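Local coordinates for protein ferredoxin (Nitrosospira multiformis, PDB 3LMF) that is of unknown function but, as in other Csp-family proteins, probably stores copper(I) ions on cysteines lining the inside of a four-helix bundle, at residues A[21-26]-A[52-57]; A[28-34]-A[45-50]; A[14-19]-A[59-64]. One frame throughout, in Å; residues are numbered along the deposited sequence.

Contact 1: A[21-26]-A[52-57]; sequences CYRTCL and CAEICQ
Y22 lays one face of its ring against the aliphatic part of Q57: CG of Q57 stands 4.1 Å from the centroid of the Y22 ring, 11° off its normal, a CH-pi contact. To lie this way, the tyrosine takes chi1 of 134°, between wells, with chi2 of 61°; Q57 is extended (t, t). Both segments are regular alpha-helix, running nearly antiparallel at 159° (signed crossing -159°) with axes 8.1 Å apart. So close an approach suits the small A53, whose CA lies 4.3 Å from CA of Y22 and whose CB meets C25 CB at 4.0 Å and L26 CB at 4.2 Å. On the inner side, two CXXXC pairs face each other. C21 and C52 adopt t, C25 and C56 m, placing C21 SG 3.8 Å from C56 SG and C25 SG 3.7 Å from C52 SG, too far for disulfides. Such a sulfur cluster is consistent with the copper(I)-binding core of Csp proteins. The phenol OH of Y22 hydrogen-bonds N61 of the second subunit, while inside the bundle C21 and C25 touch helix 95-112 and C56 touches helix 70-90.

Contact 2: A[28-34]-A[45-50]; sequences MAMNHCL and HLRLMM
Near the end of the helical hairpin formed by 8-36 and 43-64, segments 28-34 and 45-50 run antiparallel at 150°, their axes 10.0 Å apart. Segment 45-50 is regular alpha-helix. Segment 28-34 carries a wider pi-type turn at 29-33, where C33 N bonds M28 O at 2.8 Å; M30 flattens to psi -10° and N31 moves to phi/psi -121/-87°.

A29 and M49 set the register, with CA atoms 6.2 Å apart. The small methyl of A29 leaves room for the long selenomethionine: A29 CB lies 3.3 Å from M49 CG. M49 (t, p, t) reaches across, its CE 4.0 Å from M28 CB and 4.2 Å from C33 SG. M50 coils back as m, m, m, so that its SE meets M30 CE at 3.7 Å and A29 CB at 4.2 Å; M30 answers with m, m and chi3 of 95°. L46 (t, p) fills the next space, its CD1 4.1 Å from A29 CB and its CD2 4.1 Å from CD2 of L34 (m, t). L34 and L46 also pack reciprocally on L46 and L34 of the fourth subunit.

C33 (m) directs SG to the edge of the H45 imidazole, 3.6 Å from H45 NE2. H45 uses t with chi2 of 65°, which lets ND1 bond S87 on helix 70-90 and turns NE2 inward. M94 touches C33, H45 and M49. A thiol, an imidazole nitrogen without a partner in the model and a thioether (selenoether here) thus converge, soft or borderline ligands that copper(I) favours; this fits the family's inferred storage role, but no metal is modelled and binding here is not established.

Contact 3: A[14-19]-A[59-64]; sequences CIDACN and SLNFML
This is buried apolar packing between the first two helices of a four-helix bundle, where the early part of helix 8-36 meets the C-terminal end of helix 43-64. Both segments are regular alpha-helix, 9.2 Å apart at the axes and antiparallel at 152° (signed crossing -152°), with CA of I15 and CA of L60 5.6 Å apart. Branched I15 (m, t) fills the gap: CG2 touches L60 CD1 at 3.5 Å, CG1 reaches M63 CB at 3.7 Å, and CD1 meets L64 CD2 at 4.2 Å. L60 (t, p) also packs its CB 4.3 Å from C18 CB. Toward the bundle interior, C18 (m) sets SG 3.8 Å from S59 CB and touches C104 and C108 on helix 95-112, continuing the cysteine lining expected of a Csp protein. D16 instead faces outward to a salt bridge with R23 of the second subunit. The flexible methionine at M63, selenomethionine in this crystal (m, t, p), suits the remaining space beside C14 (t), bringing M63 CE 3.5 Å from C14 CB.

How the contacts relate
All three contacts are buried and join the same two antiparallel helices, 8-36 and 43-64, forming successive levels of one interface. The centre of contact 1 lies about 5 Å from the centre of the chain, nearer than the others, and contact 1 touches both; contacts 2 and 3 lie on opposite sides of that centre, their own centres about 21 Å apart. The chemistry changes along the way. Contact 3 is mainly aliphatic, contact 1 is richest in cysteine and brings the axes closest, and contact 2 mixes selenomethionine with a cysteine and a histidine where the helices stand farther apart. Each also meets the second subunit, so the outer side of this hairpin contributes to the assembly while its inner side offers sulfur.

Contact 1: A[21-26]-A[52-57]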
# COMPACT_ATOMS: atom_id res chain seq x y z
N CYS A 21 -5.96 12.72 -6.71
CA CYS A 21 -4.55 13.12 -6.75
C CYS A 21 -3.62 11.92 -6.69
O CYS A 21 -2.56 11.91 -7.32
CB CYS A 21 -4.24 14.08 -5.59
SG CYS A 21 -2.55 14.72 -5.57
N TYR A 22 -4.00 10.91 -5.93
CA TYR A 22 -3.17 9.72 -5.85
C TYR A 22 -3.13 9.04 -7.22
O TYR A 22 -2.06 8.72 -7.72
CB TYR A 22 -3.69 8.79 -4.74
CG TYR A 22 -3.80 7.33 -5.09
CD1 TYR A 22 -2.69 6.58 -5.45
CD2 TYR A 22 -5.03 6.68 -4.99
CE1 TYR A 22 -2.79 5.22 -5.70
CE2 TYR A 22 -5.14 5.33 -5.23
CZ TYR A 22 -4.03 4.60 -5.58
OH TYR A 22 -4.16 3.25 -5.79
N ARG A 23 -4.29 8.86 -7.84
CA ARG A 23 -4.34 8.24 -9.15
C ARG A 23 -3.54 9.02 -10.20
O ARG A 23 -2.78 8.44 -10.97
CB ARG A 23 -5.79 8.08 -9.60
CG ARG A 23 -6.51 6.99 -8.83
CD ARG A 23 -7.98 6.93 -9.17
NE ARG A 23 -8.20 6.85 -10.60
CZ ARG A 23 -9.37 6.55 -11.15
NH1 ARG A 23 -9.49 6.52 -12.47
NH2 ARG A 23 -10.42 6.27 -10.39
N THR A 24 -3.71 10.33 -10.20
CA THR A 24 -3.02 11.22 -11.13
C THR A 24 -1.50 11.19 -10.94
O THR A 24 -0.76 11.08 -11.90
CB THR A 24 -3.53 12.67 -10.97
OG1 THR A 24 -4.94 12.71 -11.23
CG2 THR A 24 -2.83 13.61 -11.95
N CYS A 25 -1.02 11.30 -9.71
CA CYS A 25 0.41 11.29 -9.51
C CYS A 25 1.06 9.97 -9.93
O CYS A 25 2.08 9.98 -10.62
CB CYS A 25 0.75 11.63 -8.05
SG CYS A 25 0.38 13.40 -7.67
N LEU A 26 0.45 8.84 -9.55
CA LEU A 26 1.00 7.53 -9.92
C LEU A 26 1.00 7.35 -11.44
O LEU A 26 2.00 6.95 -12.03
CB LEU A 26 0.17 6.40 -9.29
CG LEU A 26 0.90 5.16 -8.77
CD1 LEU A 26 -0.09 3.98 -8.72
CD2 LEU A 26 2.08 4.81 -9.66
N CYS A 52 4.15 11.60 -3.14
CA CYS A 52 2.84 12.23 -3.14
C CYS A 52 1.75 11.19 -3.35
O CYS A 52 0.74 11.20 -2.65
CB CYS A 52 2.77 13.30 -4.23
SG CYS A 52 1.24 14.27 -4.21
N ALA A 53 1.93 10.28 -4.31
CA ALA A 53 0.92 9.25 -4.55
C ALA A 53 0.74 8.37 -3.31
O ALA A 53 -0.37 8.01 -2.94
CB ALA A 53 1.32 8.38 -5.75
N GLU A 54 1.86 8.04 -2.67
CA GLU A 54 1.89 7.23 -1.45
C GLU A 54 1.12 7.90 -0.31
O GLU A 54 0.19 7.32 0.24
CB GLU A 54 3.34 7.00 -1.02
CG GLU A 54 3.51 6.10 0.20
CD GLU A 54 3.21 4.65 -0.11
OE1 GLU A 54 3.41 3.80 0.78
OE2 GLU A 54 2.76 4.37 -1.24
N ILE A 55 1.53 9.11 0.06
CA ILE A 55 0.88 9.82 1.15
C ILE A 55 -0.62 10.04 0.87
O ILE A 55 -1.43 9.88 1.78
CB ILE A 55 1.57 11.19 1.46
CG1 ILE A 55 1.09 11.73 2.81
CG2 ILE A 55 1.23 12.21 0.40
CD1 ILE A 55 1.31 10.79 4.00
N CYS A 56 -0.99 10.36 -0.36
CA CYS A 56 -2.41 10.57 -0.66
C CYS A 56 -3.19 9.27 -0.46
O CYS A 56 -4.30 9.27 0.06
CB CYS A 56 -2.61 11.07 -2.09
SG CYS A 56 -2.09 12.78 -2.35
N GLN A 57 -2.58 8.15 -0.85
CA GLN A 57 -3.21 6.85 -0.70
C GLN A 57 -3.37 6.51 0.77
O GLN A 57 -4.35 5.87 1.17
CB GLN A 57 -2.37 5.78 -1.41
CG GLN A 57 -3.06 4.45 -1.60
CD GLN A 57 -2.32 3.56 -2.59
OE1 GLN A 57 -2.72 2.42 -2.83
NE2 GLN A 57 -1.24 4.07 -3.17

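Contact 2: A[28-34]-A[45-50]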
# COMPACT_ATOMS: atom_id res chain seq x y z
N MSE A 28 0.77 9.60 -14.02
CA MSE A 28 1.67 10.47 -14.75
C MSE A 28 3.15 10.15 -14.54
O MSE A 28 3.94 10.19 -15.49
CB MSE A 28 1.37 11.92 -14.39
CG MSE A 28 -0.08 12.24 -14.61
SE MSE A 28 -0.38 14.03 -15.20
CE MSE A 28 -0.10 13.74 -17.09
N ALA A 29 3.51 9.81 -13.31
CA ALA A 29 4.90 9.48 -13.02
C ALA A 29 5.33 8.21 -13.75
O ALA A 29 6.38 8.18 -14.39
CB ALA A 29 5.07 9.28 -11.52
N MSE A 30 4.50 7.17 -13.68
CA MSE A 30 4.79 5.88 -14.30
C MSE A 30 4.55 5.84 -15.81
O MSE A 30 4.93 4.87 -16.48
CB MSE A 30 3.99 4.78 -13.61
CG MSE A 30 4.39 4.55 -12.15
SE MSE A 30 6.21 3.89 -11.94
CE MSE A 30 7.12 5.58 -11.63
N ASN A 31 3.92 6.87 -16.35
CA ASN A 31 3.66 6.93 -17.78
C ASN A 31 4.29 8.16 -18.43
O ASN A 31 5.41 8.09 -18.91
CB ASN A 31 2.15 6.89 -18.04
CG ASN A 31 1.54 5.55 -17.66
OD1 ASN A 31 1.74 4.56 -18.34
ND2 ASN A 31 0.80 5.52 -16.55
N HIS A 32 3.57 9.27 -18.42
CA HIS A 32 4.06 10.52 -19.02
C HIS A 32 5.52 10.84 -18.70
O HIS A 32 6.35 10.93 -19.61
CB HIS A 32 3.18 11.69 -18.57
CG HIS A 32 3.50 12.99 -19.25
ND1 HIS A 32 3.13 14.21 -18.73
CD2 HIS A 32 4.16 13.25 -20.40
CE1 HIS A 32 3.55 15.17 -19.54
NE2 HIS A 32 4.17 14.62 -20.56
N CYS A 33 5.84 11.00 -17.42
CA CYS A 33 7.19 11.33 -17.02
C CYS A 33 8.26 10.32 -17.43
O CYS A 33 9.33 10.70 -17.90
CB CYS A 33 7.25 11.58 -15.50
SG CYS A 33 6.32 13.05 -14.98
N LEU A 34 7.98 9.03 -17.25
CA LEU A 34 8.96 8.02 -17.63
C LEU A 34 9.19 7.97 -19.14
O LEU A 34 10.30 7.71 -19.60
CB LEU A 34 8.53 6.62 -17.14
CG LEU A 34 8.73 6.35 -15.64
CD1 LEU A 34 8.30 4.93 -15.30
CD2 LEU A 34 10.19 6.57 -15.29
N HIS A 45 12.34 14.99 -8.52
CA HIS A 45 10.99 15.11 -9.04
C HIS A 45 10.22 13.79 -8.98
O HIS A 45 9.10 13.74 -8.45
CB HIS A 45 11.00 15.62 -10.48
CG HIS A 45 9.68 15.48 -11.18
ND1 HIS A 45 8.55 16.17 -10.79
CD2 HIS A 45 9.31 14.71 -12.23
CE1 HIS A 45 7.54 15.83 -11.58
NE2 HIS A 45 7.97 14.94 -12.45
N LEU A 46 10.81 12.73 -9.52
CA LEU A 46 10.13 11.44 -9.53
C LEU A 46 9.86 10.94 -8.11
O LEU A 46 8.75 10.50 -7.82
CB LEU A 46 10.95 10.41 -10.32
CG LEU A 46 10.10 9.30 -10.92
CD1 LEU A 46 9.11 9.88 -11.93
CD2 LEU A 46 11.01 8.28 -11.60
N ARG A 47 10.85 11.02 -7.22
CA ARG A 47 10.65 10.59 -5.83
C ARG A 47 9.44 11.30 -5.26
O ARG A 47 8.56 10.68 -4.64
CB ARG A 47 11.81 10.95 -4.91
CG ARG A 47 13.06 10.14 -5.03
CD ARG A 47 13.90 10.32 -3.77
NE ARG A 47 15.24 9.78 -3.94
CZ ARG A 47 16.26 10.47 -4.43
NH1 ARG A 47 16.10 11.74 -4.79
NH2 ARG A 47 17.44 9.89 -4.59
N LEU A 48 9.41 12.61 -5.44
CA LEU A 48 8.32 13.42 -4.92
C LEU A 48 6.99 12.93 -5.50
O LEU A 48 6.01 12.78 -4.77
CB LEU A 48 8.53 14.89 -5.28
CG LEU A 48 7.66 15.89 -4.52
CD1 LEU A 48 7.72 15.62 -3.03
CD2 LEU A 48 8.14 17.31 -4.83
N MSE A 49 6.99 12.66 -6.79
CA MSE A 49 5.79 12.19 -7.46
C MSE A 49 5.26 10.92 -6.79
O MSE A 49 4.07 10.83 -6.48
CB MSE A 49 6.10 11.89 -8.92
CG MSE A 49 4.92 12.08 -9.82
SE MSE A 49 4.50 13.96 -10.03
CE MSE A 49 3.73 13.80 -11.79
N MSE A 50 6.15 9.95 -6.56
CA MSE A 50 5.77 8.70 -5.93
C MSE A 50 5.41 8.90 -4.46
O MSE A 50 4.49 8.25 -3.94
CB MSE A 50 6.90 7.67 -6.05
CG MSE A 50 7.19 7.23 -7.48
SE MSE A 50 5.60 6.56 -8.39
CE MSE A 50 5.27 5.01 -7.27

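Contact 3: A[14-19]-A[59-64]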
# COMPACT_ATOMS: atom_id res chain seq x y z
N CYS A 14 -12.68 15.52 0.72
CA CYS A 14 -11.24 15.30 0.85
C CYS A 14 -10.87 13.89 0.41
O CYS A 14 -9.76 13.66 -0.07
CB CYS A 14 -10.78 15.54 2.28
SG CYS A 14 -8.98 15.44 2.48
N ILE A 15 -11.79 12.95 0.59
CA ILE A 15 -11.54 11.58 0.18
C ILE A 15 -11.40 11.50 -1.33
O ILE A 15 -10.44 10.92 -1.85
CB ILE A 15 -12.69 10.65 0.65
CG1 ILE A 15 -12.45 10.26 2.12
CG2 ILE A 15 -12.77 9.41 -0.23
CD1 ILE A 15 -13.56 9.43 2.71
N ASP A 16 -12.34 12.12 -2.05
CA ASP A 16 -12.29 12.11 -3.51
C ASP A 16 -11.07 12.86 -4.04
O ASP A 16 -10.50 12.49 -5.06
CB ASP A 16 -13.57 12.70 -4.09
CG ASP A 16 -14.79 11.85 -3.79
OD1 ASP A 16 -14.64 10.62 -3.63
OD2 ASP A 16 -15.91 12.41 -3.71
N ALA A 17 -10.68 13.92 -3.34
CA ALA A 17 -9.54 14.73 -3.74
C ALA A 17 -8.25 13.92 -3.60
O ALA A 17 -7.42 13.89 -4.50
CB ALA A 17 -9.47 15.99 -2.89
N CYS A 18 -8.08 13.26 -2.45
CA CYS A 18 -6.89 12.44 -2.23
C CYS A 18 -6.87 11.28 -3.24
O CYS A 18 -5.82 10.97 -3.80
CB CYS A 18 -6.87 11.87 -0.81
SG CYS A 18 -6.36 13.05 0.45
N ASN A 19 -8.02 10.65 -3.45
CA ASN A 19 -8.12 9.53 -4.39
C ASN A 19 -7.76 9.99 -5.80
O ASN A 19 -7.01 9.32 -6.51
CB ASN A 19 -9.54 8.92 -4.36
CG ASN A 19 -9.68 7.67 -5.23
OD1 ASN A 19 -8.85 6.77 -5.19
ND2 ASN A 19 -10.75 7.61 -6.00
N SER A 59 -3.65 8.78 3.28
CA SER A 59 -4.69 9.67 3.79
C SER A 59 -6.06 9.11 3.41
O SER A 59 -6.97 9.05 4.23
CB SER A 59 -4.52 11.07 3.19
OG SER A 59 -3.30 11.65 3.64
N LEU A 60 -6.19 8.69 2.15
CA LEU A 60 -7.43 8.11 1.67
C LEU A 60 -7.81 6.91 2.53
O LEU A 60 -8.94 6.79 2.97
CB LEU A 60 -7.26 7.66 0.21
CG LEU A 60 -8.43 6.87 -0.40
CD1 LEU A 60 -9.70 7.71 -0.36
CD2 LEU A 60 -8.09 6.48 -1.83
N ASN A 61 -6.85 6.03 2.79
CA ASN A 61 -7.13 4.85 3.59
C ASN A 61 -7.50 5.20 5.03
O ASN A 61 -8.40 4.59 5.60
CB ASN A 61 -5.94 3.89 3.57
CG ASN A 61 -5.78 3.20 2.21
OD1 ASN A 61 -6.63 3.34 1.33
ND2 ASN A 61 -4.71 2.43 2.05
N PHE A 62 -6.82 6.18 5.62
CA PHE A 62 -7.15 6.57 6.99
C PHE A 62 -8.57 7.09 7.11
O PHE A 62 -9.29 6.74 8.04
CB PHE A 62 -6.15 7.61 7.50
CG PHE A 62 -5.00 7.03 8.27
CD1 PHE A 62 -4.16 6.09 7.67
CD2 PHE A 62 -4.78 7.38 9.60
CE1 PHE A 62 -3.10 5.52 8.38
CE2 PHE A 62 -3.73 6.80 10.32
CZ PHE A 62 -2.89 5.87 9.71
N MSE A 63 -8.99 7.91 6.16
CA MSE A 63 -10.33 8.46 6.19
C MSE A 63 -11.37 7.40 5.84
O MSE A 63 -12.47 7.41 6.38
CB MSE A 63 -10.44 9.65 5.22
CG MSE A 63 -9.74 10.91 5.72
SE MSE A 63 -9.69 12.32 4.40
CE MSE A 63 -11.43 13.10 4.68
N LEU A 64 -11.03 6.49 4.94
CA LEU A 64 -11.97 5.44 4.59
C LEU A 64 -12.21 4.55 5.80
O LEU A 64 -13.33 4.12 6.04
CB LEU A 64 -11.45 4.60 3.43
CG LEU A 64 -11.55 5.27 2.07
CD1 LEU A 64 -10.76 4.46 1.06
CD2 LEU A 64 -13.01 5.39 1.65